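Local coordinates for SusD superfamily protein (Bacteroides vulgatus, PDB 3MYV), which probably binds polysaccharides at the bacterial outer membrane as a member of the SusD family, at residues A[247-252]-A[335-340]; A[226-231]-A[360-365]. All coordinates share one frame; numbering follows the deposited sequence.

Overall arrangement
Both contacts lie within the SusD-family part of the chain, about 12 Å apart from centre to centre, and contact 1 is nested inside the loop closed by contact 2. Contact 1 is buried, about 10 Å from the chain centre, and joins the entry to strand 248-252 to the first turns of helix 334-348; it combines a doubly bonded carboxylate oxygen with a small apolar contact. Contact 2 lies farther out, about 20 Å from that centre, and sets the loop 226-231 against the next helix, 350-367, through aliphatic groups, part of them exposed. The two meet where Glu247 OE2 takes a probable hydrogen bond from Tyr229 N at 3.0 Å and where Leu228 CD2 packs near Ser335 OG at 3.5 Å.

Contact 1. Residues A[247-252]-A[335-340]; sequences ESFFEI and SEVYLI
Glu247 and Ser335 meet through one carboxylate oxygen that accepts two hydrogen bonds from the same residue. The shorter runs from Ser335 OG to Glu247 OE1 at 2.6 Å, arriving on the syn side and 24° out of the carboxylate plane. The other, from Ser335 N to Glu247 OE1 at 3.1 Å, comes from the same face but more steeply, 50° above the plane. Beyond CG the glutamate chain is extended (chi2 -160°), which carries the charged group across to the first turn of helix 334-348. The second point of touch is apolar: Val337 CG2 lies at the edge of the Phe249 ring, near its plane and 3.6 Å from Phe249 CE2, the two side chains crossing at about a right angle. Over the centre of one face of that ring sits Glu247 O, 4.1 Å above the plane. Strand 248-252 pairs antiparallel with 329-333, and Phe249 and Phe250 both face Leu332, which makes a classic beta bulge; the chain turns a corner at Phe249. Since helix 334-348 follows the partner strand directly, the bulged strand meets its neighbour and the helix that grows from it. Further out, Arg333 forms a salt bridge to Glu247 OE1 and Arg366 to OE2, which would favour a charged carboxylate despite its burial; Arg366 also bonds Ser335 OG. Phe249 packs on Tyr190, Ala191 and Ala194 of helix 189-202, while Val337 rests on Ala213, Leu216 and Ile217 of helix 206-223.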
loop_
_atom_site.group_PDB
_atom_site.type_symbol
_atom_site.label_atom_id
_atom_site.label_comp_id
_atom_site.label_asym_id
_atom_site.label_seq_id
_atom_site.Cartn_x
_atom_site.Cartn_y
_atom_site.Cartn_z
ATOM N N GLU A 247 3.583 15.144 -5.032
ATOM C CA GLU A 247 4.087 14.077 -4.146
ATOM C C GLU A 247 3.980 12.681 -4.791
ATOM O O GLU A 247 4.630 11.721 -4.346
ATOM C CB GLU A 247 3.334 14.045 -2.830
ATOM C CG GLU A 247 3.639 15.201 -1.900
ATOM C CD GLU A 247 3.290 14.919 -0.461
ATOM O OE1 GLU A 247 3.254 13.743 -0.058
ATOM O OE2 GLU A 247 3.080 15.899 0.265
ATOM N N SER A 248 3.149 12.564 -5.816
ATOM C CA SER A 248 2.744 11.264 -6.311
ATOM C C SER A 248 3.789 10.655 -7.239
ATOM O O SER A 248 3.988 11.147 -8.363
ATOM C CB SER A 248 1.419 11.378 -7.067
ATOM O OG SER A 248 1.014 10.094 -7.521
ATOM N N PHE A 249 4.430 9.585 -6.779
ATOM C CA PHE A 249 5.328 8.793 -7.642
ATOM C C PHE A 249 4.486 7.814 -8.491
ATOM O O PHE A 249 4.753 7.582 -9.691
ATOM C CB PHE A 249 6.323 7.935 -6.851
ATOM C CG PHE A 249 7.215 8.685 -5.897
ATOM C CD1 PHE A 249 8.133 9.616 -6.364
ATOM C CD2 PHE A 249 7.174 8.417 -4.516
ATOM C CE1 PHE A 249 8.981 10.306 -5.485
ATOM C CE2 PHE A 249 8.043 9.084 -3.633
ATOM C CZ PHE A 249 8.933 10.039 -4.120
ATOM N N PHE A 250 3.493 7.212 -7.842
ATOM C CA PHE A 250 2.639 6.215 -8.484
ATOM C C PHE A 250 1.238 6.328 -7.930
ATOM O O PHE A 250 1.047 6.180 -6.715
ATOM C CB PHE A 250 3.203 4.803 -8.218
ATOM C CG PHE A 250 2.368 3.674 -8.784
ATOM C CD1 PHE A 250 1.669 3.812 -9.994
ATOM C CD2 PHE A 250 2.293 2.479 -8.117
ATOM C CE1 PHE A 250 0.900 2.771 -10.497
ATOM C CE2 PHE A 250 1.528 1.429 -8.620
ATOM C CZ PHE A 250 0.818 1.603 -9.810
ATOM N N GLU A 251 0.254 6.576 -8.797
ATOM C CA GLU A 251 -1.146 6.427 -8.397
ATOM C C GLU A 251 -1.889 5.694 -9.499
ATOM O O GLU A 251 -1.512 5.799 -10.667
ATOM C CB GLU A 251 -1.807 7.770 -8.075
ATOM C CG GLU A 251 -1.944 8.725 -9.249
ATOM C CD GLU A 251 -2.310 10.128 -8.819
ATOM O OE1 GLU A 251 -1.536 10.733 -8.044
ATOM O OE2 GLU A 251 -3.358 10.649 -9.285
ATOM N N ILE A 252 -2.967 5.007 -9.132
ATOM C CA ILE A 252 -3.825 4.289 -10.097
ATOM C C ILE A 252 -4.699 5.300 -10.858
ATOM O O ILE A 252 -5.426 6.111 -10.254
ATOM C CB ILE A 252 -4.735 3.238 -9.373
ATOM C CG1 ILE A 252 -3.905 2.254 -8.543
ATOM C CG2 ILE A 252 -5.655 2.498 -10.369
ATOM C CD1 ILE A 252 -2.910 1.381 -9.388
ATOM N N SER A 335 5.558 11.904 0.910
ATOM C CA SER A 335 5.447 11.916 2.376
ATOM C C SER A 335 5.813 10.559 2.998
ATOM O O SER A 335 6.449 10.507 4.045
ATOM C CB SER A 335 4.056 12.357 2.828
ATOM O OG SER A 335 3.769 13.722 2.504
ATOM N N GLU A 336 5.445 9.452 2.353
ATOM C CA GLU A 336 5.840 8.145 2.895
ATOM C C GLU A 336 7.350 8.020 3.027
ATOM O O GLU A 336 7.835 7.483 4.027
ATOM C CB GLU A 336 5.310 6.972 2.065
ATOM C CG GLU A 336 5.593 5.628 2.723
ATOM C CD GLU A 336 5.349 4.405 1.827
ATOM O OE1 GLU A 336 4.758 4.574 0.752
ATOM O OE2 GLU A 336 5.717 3.287 2.249
ATOM N N VAL A 337 8.082 8.491 2.027
ATOM C CA VAL A 337 9.530 8.380 2.021
ATOM C C VAL A 337 10.145 9.153 3.201
ATOM O O VAL A 337 11.064 8.658 3.870
ATOM C CB VAL A 337 10.131 8.842 0.693
ATOM C CG1 VAL A 337 11.669 8.682 0.720
ATOM C CG2 VAL A 337 9.517 8.078 -0.488
ATOM N N TYR A 338 9.623 10.340 3.470
ATOM C CA TYR A 338 10.022 11.098 4.659
ATOM C C TYR A 338 9.798 10.261 5.928
ATOM O O TYR A 338 10.665 10.183 6.794
ATOM C CB TYR A 338 9.262 12.426 4.745
ATOM C CG TYR A 338 9.846 13.543 3.883
ATOM C CD1 TYR A 338 9.683 13.560 2.495
ATOM C CD2 TYR A 338 10.539 14.597 4.460
ATOM C CE1 TYR A 338 10.216 14.601 1.715
ATOM C CE2 TYR A 338 11.085 15.623 3.693
ATOM C CZ TYR A 338 10.925 15.618 2.327
ATOM O OH TYR A 338 11.445 16.643 1.568
ATOM N N LEU A 339 8.632 9.631 6.029
ATOM C CA LEU A 339 8.337 8.791 7.201
ATOM C C LEU A 339 9.190 7.525 7.247
ATOM O O LEU A 339 9.541 7.096 8.341
ATOM C CB LEU A 339 6.848 8.468 7.296
ATOM C CG LEU A 339 5.984 9.696 7.563
ATOM C CD1 LEU A 339 4.518 9.392 7.337
ATOM C CD2 LEU A 339 6.214 10.271 8.964
ATOM N N ILE A 340 9.546 6.940 6.090
ATOM C CA ILE A 340 10.492 5.799 6.075
ATOM C C ILE A 340 11.877 6.241 6.619
ATOM O O ILE A 340 12.478 5.575 7.469
ATOM C CB ILE A 340 10.635 5.189 4.649
ATOM C CG1 ILE A 340 9.299 4.540 4.205
ATOM C CG2 ILE A 340 11.859 4.214 4.610
ATOM C CD1 ILE A 340 9.203 4.172 2.714
#

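Contact 2. Residues A[226-231]-A[360-365]; sequences YALYPH and LNEIVK. With EDO (1,2-ethanediol), chain H.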
loop_
_atom_site.group_PDB
_atom_site.type_symbol
_atom_site.label_atom_id
_atom_site.label_comp_id
_atom_site.label_asym_id
_atom_site.label_seq_id
_atom_site.Cartn_x
_atom_site.Cartn_y
_atom_site.Cartn_z
ATOM N N TYR A 226 9.641 16.188 -7.710
ATOM C CA TYR A 226 8.619 15.921 -6.707
ATOM C C TYR A 226 8.835 16.861 -5.531
ATOM O O TYR A 226 9.967 17.301 -5.279
ATOM C CB TYR A 226 8.647 14.472 -6.255
ATOM C CG TYR A 226 8.464 13.508 -7.376
ATOM C CD1 TYR A 226 7.185 13.109 -7.790
ATOM C CD2 TYR A 226 9.576 12.987 -8.058
ATOM C CE1 TYR A 226 7.029 12.199 -8.833
ATOM C CE2 TYR A 226 9.422 12.096 -9.104
ATOM C CZ TYR A 226 8.149 11.709 -9.493
ATOM O OH TYR A 226 7.987 10.807 -10.513
ATOM N N ALA A 227 7.745 17.217 -4.854
ATOM C CA ALA A 227 7.790 18.125 -3.716
ATOM C C ALA A 227 6.580 17.900 -2.820
ATOM O O ALA A 227 5.485 17.522 -3.299
ATOM C CB ALA A 227 7.811 19.589 -4.213
ATOM N N LEU A 228 6.773 18.181 -1.534
ATOM C CA LEU A 228 5.719 18.056 -0.543
ATOM C C LEU A 228 4.656 19.128 -0.749
ATOM O O LEU A 228 4.975 20.275 -1.017
ATOM C CB LEU A 228 6.277 18.190 0.865
ATOM C CG LEU A 228 7.169 17.077 1.359
ATOM C CD1 LEU A 228 7.727 17.453 2.729
ATOM C CD2 LEU A 228 6.399 15.746 1.386
ATOM N N TYR A 229 3.392 18.758 -0.605
ATOM C CA TYR A 229 2.293 19.755 -0.578
ATOM C C TYR A 229 2.426 20.662 0.627
ATOM O O TYR A 229 2.495 20.178 1.746
ATOM C CB TYR A 229 0.904 19.088 -0.520
ATOM C CG TYR A 229 0.737 18.038 -1.575
ATOM C CD1 TYR A 229 0.905 18.363 -2.915
ATOM C CD2 TYR A 229 0.454 16.718 -1.255
ATOM C CE1 TYR A 229 0.819 17.412 -3.887
ATOM C CE2 TYR A 229 0.340 15.748 -2.250
ATOM C CZ TYR A 229 0.525 16.116 -3.571
ATOM O OH TYR A 229 0.485 15.186 -4.592
ATOM N N PRO A 230 2.410 21.994 0.417
ATOM C CA PRO A 230 2.391 22.934 1.545
ATOM C C PRO A 230 1.109 22.812 2.348
ATOM O O PRO A 230 0.070 22.364 1.819
ATOM C CB PRO A 230 2.426 24.318 0.880
ATOM C CG PRO A 230 2.737 24.098 -0.520
ATOM C CD PRO A 230 2.510 22.673 -0.884
ATOM N N HIS A 231 1.207 23.217 3.612
ATOM C CA HIS A 231 0.102 23.220 4.564
ATOM C C HIS A 231 -1.203 23.759 3.914
ATOM O O HIS A 231 -2.258 23.122 3.969
ATOM C CB HIS A 231 0.499 24.078 5.760
ATOM C CG HIS A 231 -0.561 24.190 6.811
ATOM N ND1 HIS A 231 -0.718 23.258 7.808
ATOM C CD2 HIS A 231 -1.509 25.134 7.023
ATOM C CE1 HIS A 231 -1.713 23.626 8.599
ATOM N NE2 HIS A 231 -2.217 24.756 8.135
ATOM N N LEU A 360 11.201 13.878 9.966
ATOM C CA LEU A 360 9.975 13.736 10.737
ATOM C C LEU A 360 9.361 15.119 10.913
ATOM O O LEU A 360 8.194 15.279 10.640
ATOM C CB LEU A 360 10.227 13.056 12.083
ATOM C CG LEU A 360 8.989 12.900 12.987
ATOM C CD1 LEU A 360 7.889 12.002 12.264
ATOM C CD2 LEU A 360 9.391 12.399 14.328
ATOM N N ASN A 361 10.168 16.106 11.335
ATOM C CA ASN A 361 9.682 17.466 11.574
ATOM C C ASN A 361 9.136 18.126 10.339
ATOM O O ASN A 361 8.189 18.904 10.412
ATOM C CB ASN A 361 10.736 18.365 12.231
ATOM C CG ASN A 361 10.725 18.221 13.731
ATOM O OD1 ASN A 361 9.925 18.868 14.408
ATOM N ND2 ASN A 361 11.566 17.327 14.263
ATOM N N GLU A 362 9.731 17.838 9.190
ATOM C CA GLU A 362 9.178 18.388 7.949
ATOM C C GLU A 362 7.724 18.003 7.757
ATOM O O GLU A 362 6.895 18.841 7.340
ATOM C CB GLU A 362 9.971 17.929 6.753
ATOM C CG GLU A 362 9.702 18.775 5.542
ATOM C CD GLU A 362 10.552 20.016 5.514
ATOM O OE1 GLU A 362 11.771 19.878 5.748
ATOM O OE2 GLU A 362 10.006 21.109 5.226
ATOM N N ILE A 363 7.390 16.760 8.096
ATOM C CA ILE A 363 6.016 16.270 7.932
ATOM C C ILE A 363 5.122 16.818 9.059
ATOM O O ILE A 363 3.956 17.216 8.835
ATOM C CB ILE A 363 5.973 14.727 7.890
ATOM C CG1 ILE A 363 6.790 14.219 6.683
ATOM C CG2 ILE A 363 4.512 14.201 7.892
ATOM C CD1 ILE A 363 6.302 14.708 5.295
ATOM N N VAL A 364 5.657 16.835 10.278
ATOM C CA VAL A 364 4.912 17.344 11.432
ATOM C C VAL A 364 4.513 18.785 11.209
ATOM O O VAL A 364 3.368 19.170 11.438
ATOM C CB VAL A 364 5.730 17.156 12.719
ATOM C CG1 VAL A 364 5.132 17.956 13.908
ATOM C CG2 VAL A 364 5.822 15.642 13.013
ATOM N N LYS A 365 5.471 19.586 10.746
ATOM C CA LYS A 365 5.261 21.016 10.584
ATOM C C LYS A 365 4.434 21.358 9.364
ATOM O O LYS A 365 3.757 22.391 9.343
ATOM C CB LYS A 365 6.603 21.755 10.561
ATOM C CG LYS A 365 7.298 21.656 11.905
ATOM C CD LYS A 365 8.720 22.251 11.889
ATOM C CE LYS A 365 9.346 22.143 13.281
ATOM N NZ LYS A 365 10.739 22.706 13.313
HETATM C C1 EDO H . -1.423 12.647 -3.056
HETATM O O1 EDO H . -0.572 12.802 -4.196
HETATM C C2 EDO H . -2.582 13.643 -3.109
HETATM O O2 EDO H . -3.409 13.337 -4.225
#
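Leu228 turns toward helix 350-367 with CG anti to its carbonyl carbon (chi1 -69°), a setting that aims its methyls at the helix, CD1 reaching both Glu362 and Ile363, CD2 meeting Ile363 alone. On the helix, Glu362 CG lies anti to the backbone N (chi1 -163°), which brings this methylene toward the leucine; the bend at chi2 only redirects the carboxylate. Leu228 CD1 approaches Glu362 CG to 3.7 Å. The same methyl also lies 4.0 Å from Ile363 CD1, and Leu228 CD2 stands at an equal 4.0 Å from Ile363 CD1, so the isoleucine methyl is met by both branches of the leucine fork. The Leu228 and Ile363 side chains cross at about a right angle. Leu228 also touches Ser335 and Tyr338 of helix 334-348, and thereby packs against two consecutive helices of the SusD-family region, whose sequence families belong to the TPR clan.

Next along the loop, Tyr229 holds a molecule of 1,2-ethanediol, probably from the crystallisation liquor and also bonded to Ala237 O. Tyr229 OH is 2.6 Å from ethanediol O1 in a hydrogen bond that either group could donate, and O1 lies at the edge of the phenol, in the ring plane. An alanine in place of Tyr229 would remove the phenol, and the diol is likely to lose this partner while Ala237 and Ser246 lose the ring packed on them. Polar bonds from Tyr229 O and His231 ND1 to Arg366 tie the following residues of the loop to the end of helix 350-367, whereas the leucine contact, made wholly of carbon atoms, contributes apolar packing, partly screened from solvent, rather than directed bonding.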